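Local coordinates for glycosyltransferase (Streptomyces halstedii, PDB 3WAG), which belongs to the GT-B clan of glycosyltransferases, with two Rossmann-like domains, and binds thymidine-5'-diphosphate in this model, at residues B[316-321]-B[335-340]. Sequence-based numbering, arbitrary orientation.
Sequences AIVHHG and PQLIVP. With TYD (thymidine-5'-diphosphate), chain F.
Leu337 O accepts one hydrogen bond from 316-321, from His319 N at 2.9 Å with an N-H...O angle of 156°, and adds a CA-H...O contact with Val318, whose CA lies 3.2 Å away. Ile317 O likewise takes a hydrogen bond from Leu337 N at 2.7 Å and a CA-H...O contact from Gln336. Two further bonds, Ile317 N to Pro335 O and Val339 N to His319 O, complete the parallel pairing of strands 316-319 and 336-338, whose axes diverge by only 13°. Through helix 323-331 they form a beta-alpha-beta unit of the C-terminal Rossmann-like sheet.

Side chains sort by face. CG1 of Val318 and CG of Leu337 both lie anti to their backbone N, which sets them alongside each other at 3.6 Å; helix 369-381 packs on Leu337. On the other face, CG2 of Ile338 rests on Gly321 CA at 3.6 Å.

Beyond the strand end, His320 NE2 donates to O1B of thymidine-5'-diphosphate at 3.3 Å, while ND1 weakly bonds Thr251 O. Paired backbone polar groups thus hold the strand whose C-terminal end leads into the loop bearing His320, where an imidazole N-H probably helps offset the negative charge of the diphosphate.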
ATOM      1  N   ALA B 316      -4.920  26.537 -10.082  1.00 36.36           N
ATOM      2  CA  ALA B 316      -4.592  26.951  -8.689  1.00 33.87           C
ATOM      3  C   ALA B 316      -5.222  26.023  -7.659  1.00 33.67           C
ATOM      4  O   ALA B 316      -6.124  25.254  -7.974  1.00 36.29           O
ATOM      5  CB  ALA B 316      -5.043  28.379  -8.453  1.00 33.74           C
ATOM      6  N   ILE B 317      -4.733  26.050  -6.431  1.00 34.19           N
ATOM      7  CA  ILE B 317      -5.476  25.383  -5.348  1.00 33.02           C
ATOM      8  C   ILE B 317      -5.565  26.365  -4.172  1.00 30.93           C
ATOM      9  O   ILE B 317      -4.578  26.991  -3.786  1.00 29.26           O
ATOM     10  CB  ILE B 317      -4.882  24.012  -4.899  1.00 29.92           C
ATOM     11  CG1 ILE B 317      -5.683  23.477  -3.706  1.00 28.70           C
ATOM     12  CG2 ILE B 317      -3.415  24.125  -4.543  1.00 26.54           C
ATOM     13  CD1 ILE B 317      -5.460  21.977  -3.522  1.00 32.53           C
ATOM     14  N   VAL B 318      -6.770  26.506  -3.661  1.00 30.54           N
ATOM     15  CA  VAL B 318      -7.044  27.383  -2.525  1.00 29.93           C
ATOM     16  C   VAL B 318      -7.205  26.452  -1.329  1.00 28.93           C
ATOM     17  O   VAL B 318      -8.081  25.580  -1.363  1.00 29.59           O
ATOM     18  CB  VAL B 318      -8.320  28.237  -2.798  1.00 29.10           C
ATOM     19  CG1 VAL B 318      -8.457  29.353  -1.756  1.00 27.61           C
ATOM     20  CG2 VAL B 318      -8.246  28.877  -4.182  1.00 27.21           C
ATOM     21  N   HIS B 319      -6.342  26.588  -0.311  1.00 30.30           N
ATOM     22  CA  HIS B 319      -6.400  25.687   0.865  1.00 32.67           C
ATOM     23  C   HIS B 319      -5.803  26.329   2.106  1.00 35.53           C
ATOM     24  O   HIS B 319      -5.321  27.466   2.053  1.00 31.26           O
ATOM     25  CB  HIS B 319      -5.753  24.346   0.550  1.00 30.18           C
ATOM     26  CG  HIS B 319      -4.242  24.415   0.461  1.00 32.18           C
ATOM     27  ND1 HIS B 319      -3.586  24.858  -0.645  1.00 35.44           N
ATOM     28  CD2 HIS B 319      -3.275  24.114   1.383  1.00 33.08           C
ATOM     29  CE1 HIS B 319      -2.268  24.800  -0.433  1.00 32.94           C
ATOM     30  NE2 HIS B 319      -2.072  24.374   0.809  1.00 33.94           N
ATOM     31  N   HIS B 320      -5.881  25.607   3.227  1.00 35.13           N
ATOM     32  CA  HIS B 320      -5.560  26.069   4.581  1.00 31.33           C
ATOM     33  C   HIS B 320      -4.113  25.939   4.965  1.00 31.30           C
ATOM     34  O   HIS B 320      -3.752  26.262   6.096  1.00 30.91           O
ATOM     35  CB  HIS B 320      -6.298  25.170   5.537  1.00 31.00           C
ATOM     36  CG  HIS B 320      -6.143  23.714   5.191  1.00 41.76           C
ATOM     37  ND1 HIS B 320      -6.920  23.091   4.262  1.00 45.32           N
ATOM     38  CD2 HIS B 320      -5.213  22.770   5.627  1.00 44.53           C
ATOM     39  CE1 HIS B 320      -6.528  21.807   4.161  1.00 51.26           C
ATOM     40  NE2 HIS B 320      -5.462  21.624   4.969  1.00 46.47           N
ATOM     41  N   GLY B 321      -3.274  25.435   4.059  1.00 30.35           N
ATOM     42  CA  GLY B 321      -1.804  25.422   4.274  1.00 31.06           C
ATOM     43  C   GLY B 321      -1.214  24.165   4.932  1.00 31.07           C
ATOM     44  O   GLY B 321      -0.036  24.145   5.209  1.00 28.69           O
ATOM     45  N   PRO B 335       0.157  26.476  -8.454  1.00 35.86           N
ATOM     46  CA  PRO B 335       0.057  27.710  -7.685  1.00 38.01           C
ATOM     47  C   PRO B 335      -0.969  27.576  -6.533  1.00 38.82           C
ATOM     48  O   PRO B 335      -2.006  26.928  -6.690  1.00 37.68           O
ATOM     49  CB  PRO B 335      -0.420  28.727  -8.730  1.00 36.15           C
ATOM     50  CG  PRO B 335       0.108  28.183 -10.012  1.00 37.87           C
ATOM     51  CD  PRO B 335      -0.060  26.702  -9.898  1.00 36.63           C
ATOM     52  N   GLN B 336      -0.670  28.220  -5.408  1.00 32.80           N
ATOM     53  CA  GLN B 336      -1.494  28.118  -4.213  1.00 36.78           C
ATOM     54  C   GLN B 336      -2.132  29.454  -3.737  1.00 34.47           C
ATOM     55  O   GLN B 336      -1.485  30.502  -3.748  1.00 34.48           O
ATOM     56  CB  GLN B 336      -0.673  27.463  -3.060  1.00 32.22           C
ATOM     57  CG  GLN B 336      -0.181  26.025  -3.354  1.00 28.39           C
ATOM     58  CD  GLN B 336       0.752  25.577  -2.256  1.00 31.68           C
ATOM     59  OE1 GLN B 336       0.295  25.186  -1.220  1.00 31.66           O
ATOM     60  NE2 GLN B 336       2.074  25.713  -2.456  1.00 31.14           N
ATOM     61  N   LEU B 337      -3.381  29.403  -3.275  1.00 31.45           N
ATOM     62  CA  LEU B 337      -3.824  30.458  -2.403  1.00 34.43           C
ATOM     63  C   LEU B 337      -4.058  29.881  -1.022  1.00 29.23           C
ATOM     64  O   LEU B 337      -4.902  29.008  -0.849  1.00 32.99           O
ATOM     65  CB  LEU B 337      -5.032  31.230  -3.020  1.00 38.41           C
ATOM     66  CG  LEU B 337      -6.079  32.027  -2.230  1.00 37.78           C
ATOM     67  CD1 LEU B 337      -5.493  32.861  -1.118  1.00 35.96           C
ATOM     68  CD2 LEU B 337      -6.954  32.858  -3.198  1.00 38.97           C
ATOM     69  N   ILE B 338      -3.282  30.345  -0.049  1.00 33.07           N
ATOM     70  CA  ILE B 338      -3.277  29.785   1.304  1.00 30.10           C
ATOM     71  C   ILE B 338      -3.970  30.739   2.243  1.00 30.91           C
ATOM     72  O   ILE B 338      -3.666  31.951   2.277  1.00 32.74           O
ATOM     73  CB  ILE B 338      -1.832  29.499   1.790  1.00 33.40           C
ATOM     74  CG1 ILE B 338      -1.131  28.525   0.839  1.00 30.47           C
ATOM     75  CG2 ILE B 338      -1.822  28.876   3.199  1.00 31.78           C
ATOM     76  CD1 ILE B 338       0.373  28.669   0.727  1.00 34.64           C
ATOM     77  N   VAL B 339      -4.914  30.210   2.997  1.00 29.48           N
ATOM     78  CA  VAL B 339      -5.504  30.932   4.110  1.00 30.48           C
ATOM     79  C   VAL B 339      -5.056  30.152   5.365  1.00 31.88           C
ATOM     80  O   VAL B 339      -5.737  29.239   5.772  1.00 30.38           O
ATOM     81  CB  VAL B 339      -7.070  30.943   4.008  1.00 34.64           C
ATOM     82  CG1 VAL B 339      -7.698  31.676   5.206  1.00 33.33           C
ATOM     83  CG2 VAL B 339      -7.574  31.573   2.695  1.00 30.78           C
ATOM     84  N   PRO B 340      -3.906  30.497   5.965  1.00 33.96           N
ATOM     85  CA  PRO B 340      -3.314  29.610   6.995  1.00 38.77           C
ATOM     86  C   PRO B 340      -4.163  29.330   8.208  1.00 40.78           C
ATOM     87  O   PRO B 340      -4.661  30.231   8.868  1.00 41.69           O
ATOM     88  CB  PRO B 340      -2.058  30.340   7.418  1.00 34.65           C
ATOM     89  CG  PRO B 340      -1.695  31.138   6.196  1.00 37.44           C
ATOM     90  CD  PRO B 340      -2.990  31.593   5.610  1.00 31.60           C
TER
HETATM   91  PA  TYD F 500      -5.874  16.432   5.400  1.00 70.63           P
HETATM   92  O1A TYD F 500      -7.161  17.248   5.211  1.00 74.11           O
HETATM   93  O2A TYD F 500      -5.255  16.164   6.767  1.00 60.83           O
HETATM   94  O3A TYD F 500      -4.798  17.318   4.524  1.00 56.31           O
HETATM   95  PB  TYD F 500      -3.627  18.302   5.111  1.00 49.30           P
HETATM   96  O1B TYD F 500      -4.187  18.982   6.370  1.00 53.99           O
HETATM   97  O2B TYD F 500      -3.311  19.206   3.880  1.00 39.90           O
HETATM   98  O3B TYD F 500      -2.541  17.290   5.567  1.00 51.90           O
HETATM   99  O5' TYD F 500      -6.066  14.959   4.695  1.00 65.63           O
HETATM  100  C5' TYD F 500      -5.015  14.036   4.300  1.00 51.22           C
HETATM  101  C4' TYD F 500      -4.718  14.088   2.774  1.00 44.25           C
HETATM  102  O4' TYD F 500      -5.901  13.944   1.957  1.00 42.91           O
HETATM  103  C3' TYD F 500      -4.039  15.370   2.248  1.00 40.71           C
HETATM  104  O3' TYD F 500      -2.866  14.972   1.518  1.00 40.48           O
HETATM  105  C2' TYD F 500      -5.015  16.015   1.274  1.00 38.18           C
HETATM  106  C1' TYD F 500      -5.842  14.801   0.805  1.00 38.67           C
HETATM  107  N1  TYD F 500      -7.171  15.222   0.363  1.00 42.04           N
HETATM  108  C2  TYD F 500      -7.619  14.955  -0.958  1.00 39.40           C
HETATM  109  O2  TYD F 500      -6.914  14.327  -1.789  1.00 33.47           O
HETATM  110  N3  TYD F 500      -8.844  15.400  -1.357  1.00 46.28           N
HETATM  111  C4  TYD F 500      -9.675  16.097  -0.545  1.00 48.10           C
HETATM  112  O4  TYD F 500     -10.789  16.449  -0.994  1.00 47.51           O
HETATM  113  C5  TYD F 500      -9.234  16.379   0.848  1.00 46.90           C
HETATM  114  C5M TYD F 500     -10.072  17.134   1.854  1.00 43.32           C
HETATM  115  C6  TYD F 500      -7.967  15.904   1.223  1.00 45.09           C